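Long-range contacts in putative immunoglobulin A1 protease (Bacteroides ovatus, PDB 3N6Z), which probably acts as a hydrolase that cleaves immunoglobulin A1: residues W87-S93 and D118-G124; N137-A143 and T174-S180; Q145-T151 and A182-G188. All coordinates share one frame; numbering follows the deposited sequence.

Contact 1: W87-S93 and D118-G124; sequences WQSLNGS and DYPSFFG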
loop_
_atom_site.group_PDB
_atom_site.type_symbol
_atom_site.label_atom_id
_atom_site.label_comp_id
_atom_site.label_asym_id
_atom_site.label_seq_id
_atom_site.Cartn_x
_atom_site.Cartn_y
_atom_site.Cartn_z
ATOM N N TRP A 87 -18.050 -5.790 -2.744
ATOM C CA TRP A 87 -17.030 -5.602 -1.714
ATOM C C TRP A 87 -17.158 -4.231 -1.076
ATOM O O TRP A 87 -17.176 -3.225 -1.771
ATOM C CB TRP A 87 -15.648 -5.727 -2.302
ATOM C CG TRP A 87 -14.602 -5.865 -1.265
ATOM C CD1 TRP A 87 -13.809 -4.863 -0.749
ATOM C CD2 TRP A 87 -14.171 -7.072 -0.640
ATOM N NE1 TRP A 87 -12.930 -5.380 0.173
ATOM C CE2 TRP A 87 -13.101 -6.740 0.224
ATOM C CE3 TRP A 87 -14.553 -8.420 -0.749
ATOM C CZ2 TRP A 87 -12.431 -7.705 0.970
ATOM C CZ3 TRP A 87 -13.877 -9.366 -0.000
ATOM C CH2 TRP A 87 -12.853 -9.007 0.861
ATOM N N GLN A 88 -17.141 -4.218 0.250
ATOM C CA GLN A 88 -16.771 -3.028 0.992
ATOM C C GLN A 88 -15.637 -3.470 1.925
ATOM O O GLN A 88 -15.513 -4.638 2.285
ATOM C CB GLN A 88 -17.974 -2.420 1.714
ATOM C CG GLN A 88 -19.061 -1.952 0.727
ATOM C CD GLN A 88 -20.222 -1.235 1.389
ATOM O OE1 GLN A 88 -20.224 -1.019 2.595
ATOM N NE2 GLN A 88 -21.194 -0.834 0.588
ATOM N N SER A 89 -14.778 -2.530 2.276
ATOM C CA SER A 89 -13.569 -2.867 2.996
ATOM C C SER A 89 -13.839 -3.622 4.293
ATOM O O SER A 89 -14.850 -3.379 4.972
ATOM C CB SER A 89 -12.727 -1.638 3.241
ATOM O OG SER A 89 -13.331 -0.780 4.180
ATOM N N LEU A 90 -12.957 -4.552 4.630
ATOM C CA LEU A 90 -13.215 -5.448 5.761
ATOM C C LEU A 90 -13.350 -4.734 7.090
ATOM O O LEU A 90 -14.203 -5.106 7.897
ATOM C CB LEU A 90 -12.113 -6.512 5.823
ATOM C CG LEU A 90 -12.110 -7.511 4.681
ATOM C CD1 LEU A 90 -10.776 -8.208 4.517
ATOM C CD2 LEU A 90 -13.248 -8.524 4.909
ATOM N N ASN A 91 -12.495 -3.729 7.299
ATOM C CA ASN A 91 -12.434 -3.064 8.608
ATOM C C ASN A 91 -12.475 -1.547 8.499
ATOM O O ASN A 91 -11.958 -0.848 9.359
ATOM C CB ASN A 91 -11.194 -3.499 9.369
ATOM C CG ASN A 91 -11.198 -3.080 10.836
ATOM O OD1 ASN A 91 -12.225 -3.208 11.529
ATOM N ND2 ASN A 91 -10.056 -2.589 11.316
ATOM N N GLY A 92 -13.124 -1.045 7.445
ATOM C CA GLY A 92 -13.183 0.406 7.253
ATOM C C GLY A 92 -14.243 1.178 7.973
ATOM O O GLY A 92 -14.183 2.403 7.996
ATOM N N SER A 93 -15.206 0.495 8.562
ATOM C CA SER A 93 -16.317 1.189 9.218
ATOM C C SER A 93 -16.277 1.112 10.750
ATOM O O SER A 93 -15.403 0.450 11.349
ATOM C CB SER A 93 -17.625 0.679 8.652
ATOM O OG SER A 93 -17.851 -0.663 8.998
ATOM N N ASP A 118 -16.892 2.817 3.410
ATOM C CA ASP A 118 -15.801 3.521 4.056
ATOM C C ASP A 118 -14.461 2.933 3.636
ATOM O O ASP A 118 -14.288 1.716 3.636
ATOM C CB ASP A 118 -15.924 3.437 5.574
ATOM C CG ASP A 118 -17.036 4.282 6.120
ATOM O OD1 ASP A 118 -17.512 5.160 5.391
ATOM O OD2 ASP A 118 -17.399 4.100 7.291
ATOM N N TYR A 119 -13.512 3.804 3.331
ATOM C CA TYR A 119 -12.149 3.433 2.941
ATOM C C TYR A 119 -12.103 2.308 1.915
ATOM O O TYR A 119 -11.557 1.230 2.169
ATOM C CB TYR A 119 -11.296 3.113 4.180
ATOM C CG TYR A 119 -11.084 4.286 5.056
ATOM C CD1 TYR A 119 -10.281 5.346 4.630
ATOM C CD2 TYR A 119 -11.670 4.372 6.300
ATOM C CE1 TYR A 119 -10.082 6.464 5.426
ATOM C CE2 TYR A 119 -11.490 5.509 7.104
ATOM C CZ TYR A 119 -10.685 6.536 6.673
ATOM O OH TYR A 119 -10.500 7.644 7.468
ATOM N N PRO A 120 -12.629 2.576 0.709
ATOM C CA PRO A 120 -12.570 1.561 -0.344
ATOM C C PRO A 120 -11.134 1.072 -0.583
ATOM O O PRO A 120 -10.240 1.871 -0.850
ATOM C CB PRO A 120 -13.131 2.283 -1.574
ATOM C CG PRO A 120 -13.883 3.436 -1.066
ATOM C CD PRO A 120 -13.310 3.807 0.261
ATOM N N SER A 121 -10.959 -0.239 -0.496
ATOM C CA SER A 121 -9.710 -0.940 -0.406
ATOM C C SER A 121 -10.023 -2.354 0.076
ATOM O O SER A 121 -11.168 -2.672 0.425
ATOM C CB SER A 121 -8.755 -0.280 0.607
ATOM O OG SER A 121 -9.265 -0.339 1.925
ATOM N N PHE A 122 -8.998 -3.218 0.155
ATOM C CA PHE A 122 -9.243 -4.562 0.610
ATOM C C PHE A 122 -9.596 -4.558 2.113
ATOM O O PHE A 122 -10.674 -5.024 2.494
ATOM C CB PHE A 122 -8.059 -5.492 0.279
ATOM C CG PHE A 122 -8.389 -6.954 0.414
ATOM C CD1 PHE A 122 -9.143 -7.621 -0.541
ATOM C CD2 PHE A 122 -7.931 -7.664 1.490
ATOM C CE1 PHE A 122 -9.458 -8.980 -0.409
ATOM C CE2 PHE A 122 -8.217 -9.020 1.608
ATOM C CZ PHE A 122 -8.962 -9.662 0.644
ATOM N N PHE A 123 -8.712 -4.013 2.950
ATOM C CA PHE A 123 -8.847 -4.078 4.410
ATOM C C PHE A 123 -9.562 -2.876 5.026
ATOM O O PHE A 123 -10.089 -2.997 6.151
ATOM C CB PHE A 123 -7.510 -4.260 5.104
ATOM C CG PHE A 123 -6.832 -5.554 4.798
ATOM C CD1 PHE A 123 -7.344 -6.758 5.241
ATOM C CD2 PHE A 123 -5.689 -5.577 4.029
ATOM C CE1 PHE A 123 -6.734 -7.951 4.931
ATOM C CE2 PHE A 123 -5.041 -6.764 3.729
ATOM C CZ PHE A 123 -5.568 -7.958 4.188
ATOM N N GLY A 124 -9.496 -1.696 4.379
ATOM C CA GLY A 124 -10.048 -0.475 4.970
ATOM C C GLY A 124 -9.104 0.151 5.978
ATOM O O GLY A 124 -8.444 1.165 5.674
HETATM O O HOH W 1 -18.213 0.514 4.547
HETATM O O HOH W 2 -15.212 0.122 1.421
HETATM O O HOH W 3 -15.315 4.575 9.060
#
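Leu90 and Asn91 give their amide hydrogens to the carbonyl oxygens of Phe122 and Phe123, so that two irregular segments lie against each other in the loops that precede the paired parallel strands 100-105 and 125-131 of a beta-solenoid. The bond from Leu90 N to Phe122 O is 3.2 Å long and nearly straight, whereas Asn91 N reaches Phe123 O at 2.8 Å from above the carbonyl plane. Phe122 O is gripped a second time by Trp87 NE1, 3.3 Å away and close to the plane of the indole; the same N-H makes a weak bond to Ser121 O. With its CG turned anti to the backbone N (chi1 -166°), Trp87 also lays its six-membered ring beside that of Phe122. The planes differ by only 18° but are slid apart, so CZ2 sits over the rim of one phenyl face, 3.5 Å from Phe122 CE1. Tryptophan suits this place because it offers a broad apolar surface and one N-H for buried carbonyls. Leu90 adds a branched end whose CD1 meets both phenylalanines, 3.8 Å from Phe123 CD1, while Met61 and Phe112 pack around the aromatic group. Beyond the apolar end, Gly92 and Gly124 have no side chains to hold the loops apart, and their CA atoms approach to 4.0 Å. Ser121 OG accepts from Gly124 N, an ST motif, and donates to Tyr119 O. Small and polar, Ser89 suits this close approach of the two backbones: its OG donates to Asp118 O at 2.7 Å, almost straight down the carbonyl bond, and a water joins that same oxygen to Ser89 N.

Contact 2: N137-A143 and T174-S180; sequences NASVSSA and TGEVIGS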
loop_
_atom_site.group_PDB
_atom_site.type_symbol
_atom_site.label_atom_id
_atom_site.label_comp_id
_atom_site.label_asym_id
_atom_site.label_seq_id
_atom_site.Cartn_x
_atom_site.Cartn_y
_atom_site.Cartn_z
ATOM N N ASN A 137 -4.303 -6.034 -11.304
ATOM C CA ASN A 137 -5.423 -5.317 -11.951
ATOM C C ASN A 137 -6.536 -4.979 -10.979
ATOM O O ASN A 137 -7.725 -5.197 -11.246
ATOM C CB ASN A 137 -6.022 -6.085 -13.154
ATOM C CG ASN A 137 -7.000 -5.221 -13.953
ATOM O OD1 ASN A 137 -6.714 -4.045 -14.230
ATOM N ND2 ASN A 137 -8.186 -5.759 -14.244
ATOM N N ALA A 138 -6.154 -4.467 -9.809
ATOM C CA ALA A 138 -7.104 -3.935 -8.866
ATOM C C ALA A 138 -7.572 -2.567 -9.335
ATOM O O ALA A 138 -6.851 -1.834 -10.014
ATOM C CB ALA A 138 -6.473 -3.828 -7.466
ATOM N N SER A 139 -8.756 -2.169 -8.884
ATOM C CA SER A 139 -9.243 -0.811 -9.115
ATOM C C SER A 139 -10.026 -0.354 -7.904
ATOM O O SER A 139 -11.083 -0.904 -7.596
ATOM C CB SER A 139 -10.135 -0.741 -10.351
ATOM O OG SER A 139 -10.660 0.565 -10.527
ATOM N N VAL A 140 -9.500 0.651 -7.214
ATOM C CA VAL A 140 -10.148 1.213 -6.020
ATOM C C VAL A 140 -10.303 2.710 -6.229
ATOM O O VAL A 140 -9.411 3.389 -6.754
ATOM C CB VAL A 140 -9.423 0.909 -4.666
ATOM C CG1 VAL A 140 -9.362 -0.610 -4.448
ATOM C CG2 VAL A 140 -8.034 1.577 -4.602
ATOM N N SER A 141 -11.442 3.246 -5.797
ATOM C CA SER A 141 -11.755 4.654 -6.027
ATOM C C SER A 141 -12.565 5.242 -4.880
ATOM O O SER A 141 -13.453 4.576 -4.361
ATOM C CB SER A 141 -12.523 4.807 -7.344
ATOM O OG SER A 141 -12.724 6.171 -7.644
ATOM N N SER A 142 -12.264 6.491 -4.547
ATOM C CA SER A 142 -13.069 7.278 -3.605
ATOM C C SER A 142 -13.029 8.730 -4.010
ATOM O O SER A 142 -11.971 9.223 -4.381
ATOM C CB SER A 142 -12.524 7.142 -2.179
ATOM O OG SER A 142 -13.208 8.035 -1.311
ATOM N N ALA A 143 -14.181 9.403 -3.952
ATOM C CA ALA A 143 -14.276 10.865 -4.147
ATOM C C ALA A 143 -14.132 11.631 -2.854
ATOM O O ALA A 143 -14.149 12.850 -2.867
ATOM C CB ALA A 143 -15.628 11.230 -4.789
ATOM N N THR A 174 -0.939 -3.912 -8.625
ATOM C CA THR A 174 -1.041 -3.338 -9.983
ATOM C C THR A 174 -2.485 -2.932 -10.201
ATOM O O THR A 174 -3.402 -3.445 -9.544
ATOM C CB THR A 174 -0.555 -4.311 -11.093
ATOM O OG1 THR A 174 -1.625 -5.170 -11.531
ATOM C CG2 THR A 174 0.652 -5.177 -10.621
ATOM N N GLY A 175 -2.701 -2.004 -11.144
ATOM C CA GLY A 175 -4.031 -1.493 -11.446
ATOM C C GLY A 175 -4.135 0.013 -11.248
ATOM O O GLY A 175 -3.303 0.753 -11.775
ATOM N N GLU A 176 -5.146 0.450 -10.508
ATOM C CA GLU A 176 -5.420 1.866 -10.334
ATOM C C GLU A 176 -6.018 2.194 -8.989
ATOM O O GLU A 176 -6.825 1.434 -8.442
ATOM C CB GLU A 176 -6.342 2.402 -11.427
ATOM C CG GLU A 176 -7.730 1.805 -11.414
ATOM C CD GLU A 176 -8.701 2.421 -12.423
ATOM O OE1 GLU A 176 -8.399 3.463 -13.026
ATOM O OE2 GLU A 176 -9.799 1.867 -12.588
ATOM N N VAL A 177 -5.592 3.351 -8.469
ATOM C CA VAL A 177 -6.081 3.944 -7.248
ATOM C C VAL A 177 -6.447 5.390 -7.568
ATOM O O VAL A 177 -5.596 6.159 -8.064
ATOM C CB VAL A 177 -4.921 4.042 -6.172
ATOM C CG1 VAL A 177 -5.404 4.793 -4.941
ATOM C CG2 VAL A 177 -4.373 2.715 -5.884
ATOM N N ILE A 178 -7.676 5.781 -7.194
ATOM C CA ILE A 178 -8.129 7.164 -7.238
ATOM C C ILE A 178 -8.634 7.509 -5.833
ATOM O O ILE A 178 -9.593 6.914 -5.348
ATOM C CB ILE A 178 -9.226 7.405 -8.301
ATOM C CG1 ILE A 178 -8.717 7.001 -9.662
ATOM C CG2 ILE A 178 -9.686 8.900 -8.248
ATOM C CD1 ILE A 178 -9.791 7.008 -10.733
ATOM N N GLY A 179 -7.967 8.433 -5.157
ATOM C CA GLY A 179 -8.363 8.875 -3.835
ATOM C C GLY A 179 -8.642 10.353 -3.775
ATOM O O GLY A 179 -8.493 11.067 -4.758
ATOM N N SER A 180 -9.061 10.786 -2.597
ATOM C CA SER A 180 -9.322 12.201 -2.341
ATOM C C SER A 180 -8.779 12.546 -0.960
ATOM O O SER A 180 -9.422 12.264 0.046
ATOM C CB SER A 180 -10.802 12.529 -2.437
ATOM O OG SER A 180 -10.989 13.944 -2.366
HETATM O O HOH W 4 -11.312 11.190 -6.106
HETATM O O HOH W 5 -12.568 14.923 -4.559
#
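Val140 and Val177 sit side by side on the buried face of two parallel strands, 138-141 and 176-179, whose axes run 4.8 Å apart in a flank of the parallel beta-solenoid. Ile147 and Ile149 of the next part of the chain pack on this side; beta-branched, apolar residues suit an extended backbone facing the interior. The ladder between the strands is regular: Val140 N donates to Glu176 O and Val140 O accepts from Ile178 N, both at 3.0 Å. Where the chain turns its corner, Thr174 OG1 lies between the backbone N and the carbonyl carbon (chi1 87°), placing it to take the amide of Asn137 at 2.8 Å in an almost straight bond. The other face, with Ser139, Ser141, Glu176 and Ile178, is looser and partly exposed. Ser139 and Glu176 each have two conformers, so the bond from Ser139 OG to Glu176 OE2 is doubtful, holding for one pair of them. Past the Ser142 N to Ile178 O bond, waters bridge the strands, one joining Ser142 O with Gly179 O and another Ala143 O with Ser180 OG. The chemistry thus implies a strand pair held mainly by its backbone, with apolar side chains on the buried face, mostly polar groups on the other, and water at the C-terminal ends.

Contact 3: Q145-T151 and A182-G188; sequences QGIGIIT and AAGGIAG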
loop_
_atom_site.group_PDB
_atom_site.type_symbol
_atom_site.label_atom_id
_atom_site.label_comp_id
_atom_site.label_asym_id
_atom_site.label_seq_id
_atom_site.Cartn_x
_atom_site.Cartn_y
_atom_site.Cartn_z
ATOM N N GLN A 145 -12.266 10.093 0.385
ATOM C CA GLN A 145 -11.313 9.579 1.371
ATOM C C GLN A 145 -9.992 9.205 0.727
ATOM O O GLN A 145 -9.898 8.949 -0.484
ATOM C CB GLN A 145 -11.867 8.372 2.119
ATOM C CG GLN A 145 -13.118 8.687 2.920
ATOM C CD GLN A 145 -13.655 7.469 3.608
ATOM O OE1 GLN A 145 -14.018 6.498 2.950
ATOM N NE2 GLN A 145 -13.680 7.487 4.933
ATOM N N GLY A 146 -8.976 9.165 1.577
ATOM C CA GLY A 146 -7.646 8.739 1.182
ATOM C C GLY A 146 -7.508 7.235 1.250
ATOM O O GLY A 146 -7.828 6.614 2.284
ATOM N N ILE A 147 -7.036 6.644 0.161
ATOM C CA ILE A 147 -7.057 5.189 0.016
ATOM C C ILE A 147 -5.834 4.651 -0.728
ATOM O O ILE A 147 -5.077 5.390 -1.323
ATOM C CB ILE A 147 -8.340 4.694 -0.660
ATOM C CG1 ILE A 147 -8.437 5.185 -2.121
ATOM C CG2 ILE A 147 -9.598 5.015 0.156
ATOM C CD1 ILE A 147 -9.559 4.555 -2.922
ATOM N N GLY A 148 -5.660 3.345 -0.607
ATOM C CA GLY A 148 -4.757 2.530 -1.386
ATOM C C GLY A 148 -5.406 1.205 -1.709
ATOM O O GLY A 148 -6.478 0.902 -1.211
ATOM N N ILE A 149 -4.772 0.402 -2.576
ATOM C CA ILE A 149 -5.392 -0.868 -2.982
ATOM C C ILE A 149 -5.535 -1.817 -1.813
ATOM O O ILE A 149 -6.592 -2.391 -1.610
ATOM C CB ILE A 149 -4.623 -1.534 -4.164
ATOM C CG1 ILE A 149 -4.978 -0.794 -5.456
ATOM C CG2 ILE A 149 -4.943 -3.035 -4.302
ATOM C CD1 ILE A 149 -3.968 -0.961 -6.606
ATOM N N ILE A 150 -4.462 -2.019 -1.050
ATOM C CA ILE A 150 -4.516 -2.988 0.034
ATOM C C ILE A 150 -5.291 -2.449 1.243
ATOM O O ILE A 150 -6.116 -3.166 1.823
ATOM C CB ILE A 150 -3.100 -3.486 0.430
ATOM C CG1 ILE A 150 -2.390 -4.070 -0.819
ATOM C CG2 ILE A 150 -3.191 -4.527 1.568
ATOM C CD1 ILE A 150 -1.092 -4.865 -0.582
ATOM N N THR A 151 -5.098 -1.178 1.578
ATOM C CA THR A 151 -5.811 -0.602 2.712
ATOM C C THR A 151 -5.898 0.898 2.610
ATOM O O THR A 151 -5.084 1.539 1.924
ATOM C CB THR A 151 -5.164 -1.051 4.045
ATOM O OG1 THR A 151 -6.053 -0.824 5.133
ATOM C CG2 THR A 151 -3.819 -0.332 4.263
ATOM N N ALA A 182 -5.728 11.414 0.135
ATOM C CA ALA A 182 -4.492 10.601 0.044
ATOM C C ALA A 182 -4.693 9.561 -1.050
ATOM O O ALA A 182 -5.823 9.134 -1.310
ATOM C CB ALA A 182 -4.138 9.927 1.385
ATOM N N ALA A 183 -3.607 9.136 -1.662
ATOM C CA ALA A 183 -3.655 8.059 -2.619
ATOM C C ALA A 183 -2.305 7.380 -2.631
ATOM O O ALA A 183 -1.267 8.048 -2.763
ATOM C CB ALA A 183 -4.034 8.550 -4.046
ATOM N N GLY A 184 -2.294 6.061 -2.437
ATOM C CA GLY A 184 -1.060 5.286 -2.535
ATOM C C GLY A 184 -1.253 3.978 -3.244
ATOM O O GLY A 184 -2.327 3.389 -3.196
ATOM N N GLY A 185 -0.187 3.475 -3.866
ATOM C CA GLY A 185 -0.315 2.186 -4.550
ATOM C C GLY A 185 -0.607 1.037 -3.598
ATOM O O GLY A 185 -1.311 0.100 -3.950
ATOM N N ILE A 186 -0.038 1.111 -2.396
ATOM C CA ILE A 186 -0.236 0.092 -1.353
ATOM C C ILE A 186 -1.284 0.542 -0.321
ATOM O O ILE A 186 -2.284 -0.158 -0.098
ATOM C CB ILE A 186 1.114 -0.315 -0.647
ATOM C CG1 ILE A 186 2.165 -0.822 -1.652
ATOM C CG2 ILE A 186 0.863 -1.293 0.519
ATOM C CD1 ILE A 186 1.827 -2.116 -2.375
ATOM N N ALA A 187 -1.035 1.694 0.314
ATOM C CA ALA A 187 -1.893 2.194 1.396
ATOM C C ALA A 187 -2.145 3.675 1.223
ATOM O O ALA A 187 -1.244 4.420 0.815
ATOM C CB ALA A 187 -1.205 1.957 2.772
ATOM N N GLY A 188 -3.323 4.128 1.621
ATOM C CA GLY A 188 -3.592 5.571 1.623
ATOM C C GLY A 188 -2.751 6.306 2.660
ATOM O O GLY A 188 -2.031 7.278 2.343
#
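Helical torsions at Ile150 (phi -76°, psi -40°), following a similar Ile149, curl the chain so that the amides of Ile150 and Thr151 converge on one acceptor, Ile186 O. Ile150 N lies 3.0 Å from Ile186 O; Thr151 N adds a weak bond of 3.4 Å to the same oxygen. The partner segment makes a similar bend, Gly185 having helical torsions and Ile186 roughly so. On either side of these bends the chains are extended and pair in parallel. Ahead of them Ile147 N donates to Ala182 O, from well above its carbonyl plane, and Ile147 O accepts from Gly184 N at 3.1 Å, this time in the plane. After them Gly188 N donates to Thr151 O, also at 3.1 Å, an oxygen that receives a further weak bond from Gly148 N.

Glycine suits the tight places. Gly148 and Gly188 bring their backbones together without a side chain between them: Gly148 N and Gly188 N, both donors and not bonded to each other, are 3.3 Å apart. At Gly148 the CA also meets Gly184 O in a C-H...O contact. The larger residues fill the surrounding interior. Ile150 CD1 approaches Ile186 CG2 at 4.2 Å, with Thr173 and Ile168 nearby, while Ile149 leans on Ala138 and Val140. Thr151 divides its two branches: OG1, anti to the backbone N (chi1 -163°), bonds to Tyr153 O, and the methyl CG2 rests 3.8 Å from Ala187 CB, a small side chain that matches it. Glycine-rich bends stacked between short parallel strands are a corner of a parallel beta-solenoid, and the pattern here is consistent with the glycine-rich GLUG-type repeats associated with bacterial IgA1 peptidases.

Contacts 2 and 3 join the same two lengths of chain: strand 138-141 leads to 147-148 and strand 176-179 to 183-184, so their segments alternate and their centres lie only 8 Å apart. Contact 1 precedes both in the chain and abuts them, Phe123 N probably bonding to Ile150 O and Pro120 packing on Ser141. Contacts 1 and 3 are buried, whereas contact 2 is partly open. Chemistry follows place: contact 2 is a regular strand ladder with a largely polar outer face, contact 3 interrupts a short parallel ladder with glycine-rich bends and aliphatic packing, and contact 1 is the one that relies on aromatic rings and an indole N-H. Bridging waters join the segments of contacts 1 and 2.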